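Local coordinates for protein HupZ (Streptococcus sp. 'group A', PDB 5ESC) that probably degrades heme, as a dimeric split-barrel enzyme of the pyridoxamine 5'-phosphate oxidase family, at residues A[6-18]-A[28-42]. Numbering follows the deposited sequence.
Sequences MKDLINNQLAMVA and IGPKRSMRLWDDKTF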
loop_
_atom_site.group_PDB
_atom_site.type_symbol
_atom_site.label_atom_id
_atom_site.label_comp_id
_atom_site.label_asym_id
_atom_site.label_seq_id
_atom_site.Cartn_x
_atom_site.Cartn_y
_atom_site.Cartn_z
ATOM N N MET A 6 -1.394 10.118 -15.154
ATOM C CA MET A 6 -0.790 8.838 -14.684
ATOM C C MET A 6 0.715 8.934 -14.646
ATOM O O MET A 6 1.265 8.594 -13.637
ATOM C CB MET A 6 -1.210 7.599 -15.489
ATOM C CG MET A 6 -2.621 7.121 -15.196
ATOM S SD MET A 6 -3.137 5.830 -16.293
ATOM C CE MET A 6 -4.928 5.829 -16.417
ATOM N N LYS A 7 1.370 9.453 -15.694
ATOM C CA LYS A 7 2.857 9.505 -15.739
ATOM C C LYS A 7 3.419 10.449 -14.737
ATOM O O LYS A 7 4.494 10.186 -14.192
ATOM C CB LYS A 7 3.432 9.850 -17.125
ATOM C CG LYS A 7 3.104 8.810 -18.158
ATOM C CD LYS A 7 3.608 9.234 -19.532
ATOM C CE LYS A 7 2.983 8.420 -20.680
ATOM N NZ LYS A 7 3.245 9.086 -22.021
ATOM N N ASP A 8 2.690 11.534 -14.451
ATOM C CA ASP A 8 3.180 12.553 -13.524
ATOM C C ASP A 8 3.223 12.016 -12.121
ATOM O O ASP A 8 4.185 12.259 -11.422
ATOM C CB ASP A 8 2.286 13.798 -13.511
ATOM C CG ASP A 8 2.257 14.528 -14.843
ATOM O OD1 ASP A 8 3.186 14.375 -15.698
ATOM O OD2 ASP A 8 1.247 15.250 -15.005
ATOM N N LEU A 9 2.142 11.333 -11.707
ATOM C CA LEU A 9 2.112 10.649 -10.393
ATOM C C LEU A 9 3.160 9.602 -10.236
ATOM O O LEU A 9 3.917 9.593 -9.234
ATOM C CB LEU A 9 0.753 10.009 -10.101
ATOM C CG LEU A 9 -0.169 11.004 -9.396
ATOM C CD1 LEU A 9 -0.948 11.796 -10.429
ATOM C CD2 LEU A 9 -1.138 10.313 -8.482
ATOM N N ILE A 10 3.226 8.729 -11.249
ATOM C CA ILE A 10 4.234 7.679 -11.274
ATOM C C ILE A 10 5.602 8.311 -11.126
ATOM O O ILE A 10 6.454 7.815 -10.371
ATOM C CB ILE A 10 4.179 6.813 -12.601
ATOM C CG1 ILE A 10 2.878 5.982 -12.645
ATOM C CG2 ILE A 10 5.404 5.941 -12.656
ATOM C CD1 ILE A 10 2.482 5.363 -13.961
ATOM N N ASN A 11 5.828 9.409 -11.884
ATOM C CA ASN A 11 7.140 10.112 -11.835
ATOM C C ASN A 11 7.328 10.885 -10.536
ATOM O O ASN A 11 8.410 11.094 -10.084
ATOM C CB ASN A 11 7.340 11.081 -12.998
ATOM C CG ASN A 11 7.620 10.397 -14.334
ATOM O OD1 ASN A 11 8.084 9.250 -14.420
ATOM N ND2 ASN A 11 7.308 11.129 -15.422
ATOM N N ASN A 12 6.248 11.318 -9.939
ATOM C CA ASN A 12 6.362 12.157 -8.731
ATOM C C ASN A 12 6.076 11.547 -7.379
ATOM O O ASN A 12 6.488 12.138 -6.391
ATOM C CB ASN A 12 5.575 13.453 -8.948
ATOM C CG ASN A 12 6.242 14.312 -9.983
ATOM O OD1 ASN A 12 7.376 14.677 -9.787
ATOM N ND2 ASN A 12 5.620 14.499 -11.127
ATOM N N GLN A 13 5.411 10.372 -7.319
ATOM C CA GLN A 13 4.991 9.778 -6.039
ATOM C C GLN A 13 5.662 8.395 -5.864
ATOM O O GLN A 13 6.186 7.814 -6.815
ATOM C CB GLN A 13 3.455 9.670 -5.959
ATOM C CG GLN A 13 2.666 10.948 -6.256
ATOM C CD GLN A 13 3.030 12.079 -5.294
ATOM O OE1 GLN A 13 3.500 11.827 -4.188
ATOM N NE2 GLN A 13 2.931 13.320 -5.772
ATOM N N LEU A 14 5.713 7.960 -4.619
ATOM C CA LEU A 14 6.198 6.666 -4.215
ATOM C C LEU A 14 5.195 5.536 -4.524
ATOM O O LEU A 14 4.028 5.536 -4.020
ATOM C CB LEU A 14 6.429 6.661 -2.709
ATOM C CG LEU A 14 7.142 5.480 -2.084
ATOM C CD1 LEU A 14 8.379 5.210 -2.916
ATOM C CD2 LEU A 14 7.551 5.740 -0.645
ATOM N N ALA A 15 5.678 4.535 -5.239
ATOM C CA ALA A 15 4.896 3.299 -5.533
ATOM C C ALA A 15 4.713 2.539 -4.253
ATOM O O ALA A 15 5.695 2.201 -3.580
ATOM C CB ALA A 15 5.645 2.449 -6.528
ATOM N N MET A 16 3.493 2.350 -3.842
ATOM C CA MET A 16 3.226 1.418 -2.761
ATOM C C MET A 16 2.671 0.117 -3.348
ATOM O O MET A 16 1.647 0.105 -4.155
ATOM C CB MET A 16 2.286 2.052 -1.700
ATOM C CG MET A 16 2.855 3.338 -1.116
ATOM S SD MET A 16 4.237 3.023 -0.005
ATOM C CE MET A 16 3.767 1.551 0.868
ATOM N N VAL A 17 3.273 -0.991 -2.934
ATOM C CA VAL A 17 3.018 -2.315 -3.540
ATOM C C VAL A 17 2.428 -3.278 -2.598
ATOM O O VAL A 17 2.974 -3.526 -1.526
ATOM C CB VAL A 17 4.317 -2.930 -4.145
ATOM C CG1 VAL A 17 4.024 -4.346 -4.688
ATOM C CG2 VAL A 17 4.957 -1.938 -5.157
ATOM N N ALA A 18 1.281 -3.858 -2.968
ATOM C CA ALA A 18 0.664 -4.874 -2.216
ATOM C C ALA A 18 0.718 -6.258 -2.892
ATOM O O ALA A 18 0.376 -6.373 -4.110
ATOM C CB ALA A 18 -0.831 -4.512 -1.955
ATOM N N ILE A 28 2.527 -5.230 2.290
ATOM C CA ILE A 28 2.600 -3.936 1.765
ATOM C C ILE A 28 4.011 -3.407 1.950
ATOM O O ILE A 28 4.618 -3.663 3.001
ATOM C CB ILE A 28 1.524 -3.000 2.429
ATOM C CG1 ILE A 28 1.414 -1.756 1.561
ATOM C CG2 ILE A 28 1.827 -2.680 3.907
ATOM C CD1 ILE A 28 0.217 -0.879 1.908
ATOM N N GLY A 29 4.552 -2.760 0.944
ATOM C CA GLY A 29 5.815 -2.071 1.086
ATOM C C GLY A 29 6.074 -1.099 -0.077
ATOM O O GLY A 29 5.475 -1.269 -1.157
ATOM N N PRO A 30 6.925 -0.078 0.137
ATOM C CA PRO A 30 7.265 0.910 -0.872
ATOM C C PRO A 30 8.324 0.342 -1.874
ATOM O O PRO A 30 9.186 -0.480 -1.494
ATOM C CB PRO A 30 7.931 2.025 -0.029
ATOM C CG PRO A 30 8.569 1.282 1.103
ATOM C CD PRO A 30 7.679 0.131 1.393
ATOM N N LYS A 31 8.299 0.781 -3.138
ATOM C CA LYS A 31 9.346 0.437 -4.097
ATOM C C LYS A 31 9.710 1.726 -4.788
ATOM O O LYS A 31 9.074 2.126 -5.809
ATOM C CB LYS A 31 8.898 -0.676 -5.097
ATOM C CG LYS A 31 8.689 -2.096 -4.548
ATOM C CD LYS A 31 9.978 -2.669 -3.953
ATOM C CE LYS A 31 9.816 -4.036 -3.308
ATOM N NZ LYS A 31 11.231 -4.510 -2.995
ATOM N N ARG A 32 10.748 2.406 -4.319
ATOM C CA ARG A 32 11.027 3.682 -4.885
ATOM C C ARG A 32 11.571 3.637 -6.326
ATOM O O ARG A 32 11.607 4.643 -6.946
ATOM C CB ARG A 32 11.989 4.472 -3.993
ATOM C CG ARG A 32 13.296 3.843 -3.796
ATOM C CD ARG A 32 14.062 4.724 -2.782
ATOM N NE ARG A 32 15.483 4.361 -2.801
ATOM C CZ ARG A 32 16.417 4.901 -3.602
ATOM N NH1 ARG A 32 16.137 5.900 -4.466
ATOM N NH2 ARG A 32 17.664 4.451 -3.522
ATOM N N SER A 33 12.049 2.495 -6.817
ATOM C CA SER A 33 12.600 2.407 -8.186
ATOM C C SER A 33 11.492 1.991 -9.181
ATOM O O SER A 33 11.777 1.741 -10.338
ATOM C CB SER A 33 13.629 1.325 -8.297
ATOM O OG SER A 33 13.176 0.030 -7.896
ATOM N N MET A 34 10.247 1.872 -8.714
ATOM C CA MET A 34 9.161 1.419 -9.607
ATOM C C MET A 34 9.026 2.435 -10.768
ATOM O O MET A 34 8.928 3.652 -10.506
ATOM C CB MET A 34 7.887 1.310 -8.878
ATOM C CG MET A 34 6.714 0.675 -9.739
ATOM S SD MET A 34 6.833 -1.104 -9.989
ATOM C CE MET A 34 6.552 -1.810 -8.369
ATOM N N ARG A 35 9.018 2.000 -12.016
ATOM C CA ARG A 35 8.945 2.917 -13.155
ATOM C C ARG A 35 8.369 2.256 -14.377
ATOM O O ARG A 35 8.430 1.047 -14.487
ATOM C CB ARG A 35 10.346 3.363 -13.490
ATOM C CG ARG A 35 11.375 2.277 -13.754
ATOM C CD ARG A 35 12.806 2.810 -13.490
ATOM N NE ARG A 35 13.850 1.865 -13.859
ATOM C CZ ARG A 35 14.339 0.893 -13.115
ATOM N NH1 ARG A 35 15.255 0.092 -13.601
ATOM N NH2 ARG A 35 13.935 0.704 -11.863
ATOM N N LEU A 36 7.937 3.010 -15.345
ATOM C CA LEU A 36 7.306 2.438 -16.518
ATOM C C LEU A 36 8.348 1.956 -17.500
ATOM O O LEU A 36 9.349 2.628 -17.758
ATOM C CB LEU A 36 6.386 3.469 -17.217
ATOM C CG LEU A 36 5.025 3.769 -16.690
ATOM C CD1 LEU A 36 4.399 5.024 -17.350
ATOM C CD2 LEU A 36 4.014 2.616 -16.642
ATOM N N TRP A 37 8.090 0.773 -18.074
ATOM C CA TRP A 37 8.838 0.198 -19.161
ATOM C C TRP A 37 8.133 0.524 -20.475
ATOM O O TRP A 37 8.791 0.767 -21.498
ATOM C CB TRP A 37 8.868 -1.331 -19.015
ATOM C CG TRP A 37 9.675 -1.981 -20.083
ATOM C CD1 TRP A 37 9.206 -2.558 -21.255
ATOM C CD2 TRP A 37 11.117 -2.099 -20.144
ATOM N NE1 TRP A 37 10.226 -2.999 -21.975
ATOM C CE2 TRP A 37 11.415 -2.754 -21.361
ATOM C CE3 TRP A 37 12.157 -1.717 -19.310
ATOM C CZ2 TRP A 37 12.706 -3.072 -21.753
ATOM C CZ3 TRP A 37 13.481 -2.010 -19.709
ATOM C CH2 TRP A 37 13.734 -2.694 -20.892
ATOM N N ASP A 38 6.807 0.335 -20.494
ATOM C CA ASP A 38 5.989 0.661 -21.665
ATOM C C ASP A 38 4.595 1.026 -21.138
ATOM O O ASP A 38 4.371 1.017 -19.915
ATOM C CB ASP A 38 6.005 -0.414 -22.749
ATOM C CG ASP A 38 5.410 -1.752 -22.356
ATOM O OD1 ASP A 38 4.545 -1.859 -21.483
ATOM O OD2 ASP A 38 5.804 -2.744 -22.958
ATOM N N ASP A 39 3.637 1.217 -22.009
ATOM C CA ASP A 39 2.288 1.601 -21.596
ATOM C C ASP A 39 1.573 0.483 -20.827
ATOM O O ASP A 39 0.450 0.656 -20.439
ATOM C CB ASP A 39 1.411 2.035 -22.857
ATOM C CG ASP A 39 1.709 3.492 -23.359
ATOM O OD1 ASP A 39 2.258 4.380 -22.626
ATOM O OD2 ASP A 39 1.401 3.775 -24.556
ATOM N N LYS A 40 2.118 -0.726 -20.730
ATOM C CA LYS A 40 1.462 -1.723 -19.856
ATOM C C LYS A 40 2.389 -2.497 -18.919
ATOM O O LYS A 40 1.973 -3.519 -18.379
ATOM C CB LYS A 40 0.604 -2.741 -20.621
ATOM C CG LYS A 40 1.250 -3.298 -21.800
ATOM C CD LYS A 40 0.288 -3.877 -22.836
ATOM C CE LYS A 40 -1.052 -3.228 -22.887
ATOM N NZ LYS A 40 -1.767 -3.730 -24.128
ATOM N N THR A 41 3.574 -1.961 -18.653
ATOM C CA THR A 41 4.587 -2.720 -17.914
ATOM C C THR A 41 5.324 -1.771 -17.001
ATOM O O THR A 41 5.727 -0.730 -17.456
ATOM C CB THR A 41 5.569 -3.389 -18.878
ATOM O OG1 THR A 41 4.830 -3.993 -19.929
ATOM C CG2 THR A 41 6.484 -4.499 -18.149
ATOM N N PHE A 42 5.509 -2.145 -15.751
ATOM C CA PHE A 42 6.394 -1.432 -14.855
ATOM C C PHE A 42 7.558 -2.350 -14.603
ATOM O O PHE A 42 7.438 -3.595 -14.745
ATOM C CB PHE A 42 5.772 -1.195 -13.480
ATOM C CG PHE A 42 4.713 -0.151 -13.404
ATOM C CD1 PHE A 42 5.021 1.177 -13.052
ATOM C CD2 PHE A 42 3.368 -0.481 -13.635
ATOM C CE1 PHE A 42 4.047 2.111 -12.930
ATOM C CE2 PHE A 42 2.383 0.490 -13.532
ATOM C CZ PHE A 42 2.712 1.776 -13.150
HETATM O O HOH W 1 7.636 5.311 -9.026
HETATM O O HOH W 2 8.035 5.844 -15.171
HETATM O O HOH W 3 8.152 4.975 -6.571
#
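The first antiparallel hairpin of the split barrel pairs strands 15-20 and 26-31, with Val17 opposite Gly29; beyond it the two segments diverge and helix 4-12 packs on strands 35-38 and 41-46. Val17 and Gly29 form a hydrogen-bonded pair: Val17 N gives to Gly29 O at 2.8 Å, and Gly29 N returns a bond to Val17 O at 3.0 Å. At the neighbouring non-hydrogen-bonded pair, Met16 doubles back through chi2 (-73°) and chi3, which lays CE against Pro30 N at 3.6 Å and SD beside the proline ring. Leu14 runs alongside Pro30, its CD2 on Pro30 CB, while CD1 turns to Arg32. The Met16 and Pro30 face also meets the second subunit, where Met16 packs on Ala65 of that subunit. On the opposite face, that of Ala15 and Val17, Val17 CG2 touches Met34 CE at 3.6 Å, and Ala15 CB presses unusually closely on Met34 CB. Where the backbones separate, waters bridge them: one accepts from Ala15 N at 2.8 Å and lies within bonding distance of Lys31 O, and another lies between Ile10 O and Met34 O. Farther along, the helix closes over the core through Ile10, whose CG1 stands anti to the carbonyl carbon (chi1 -68°) and brings CD1 against both Leu36 and Phe42. That methyl meets the Phe42 ring obliquely, 3.7 Å from CZ, while Leu36 CD2 covers one face of the same ring, offset toward its rim.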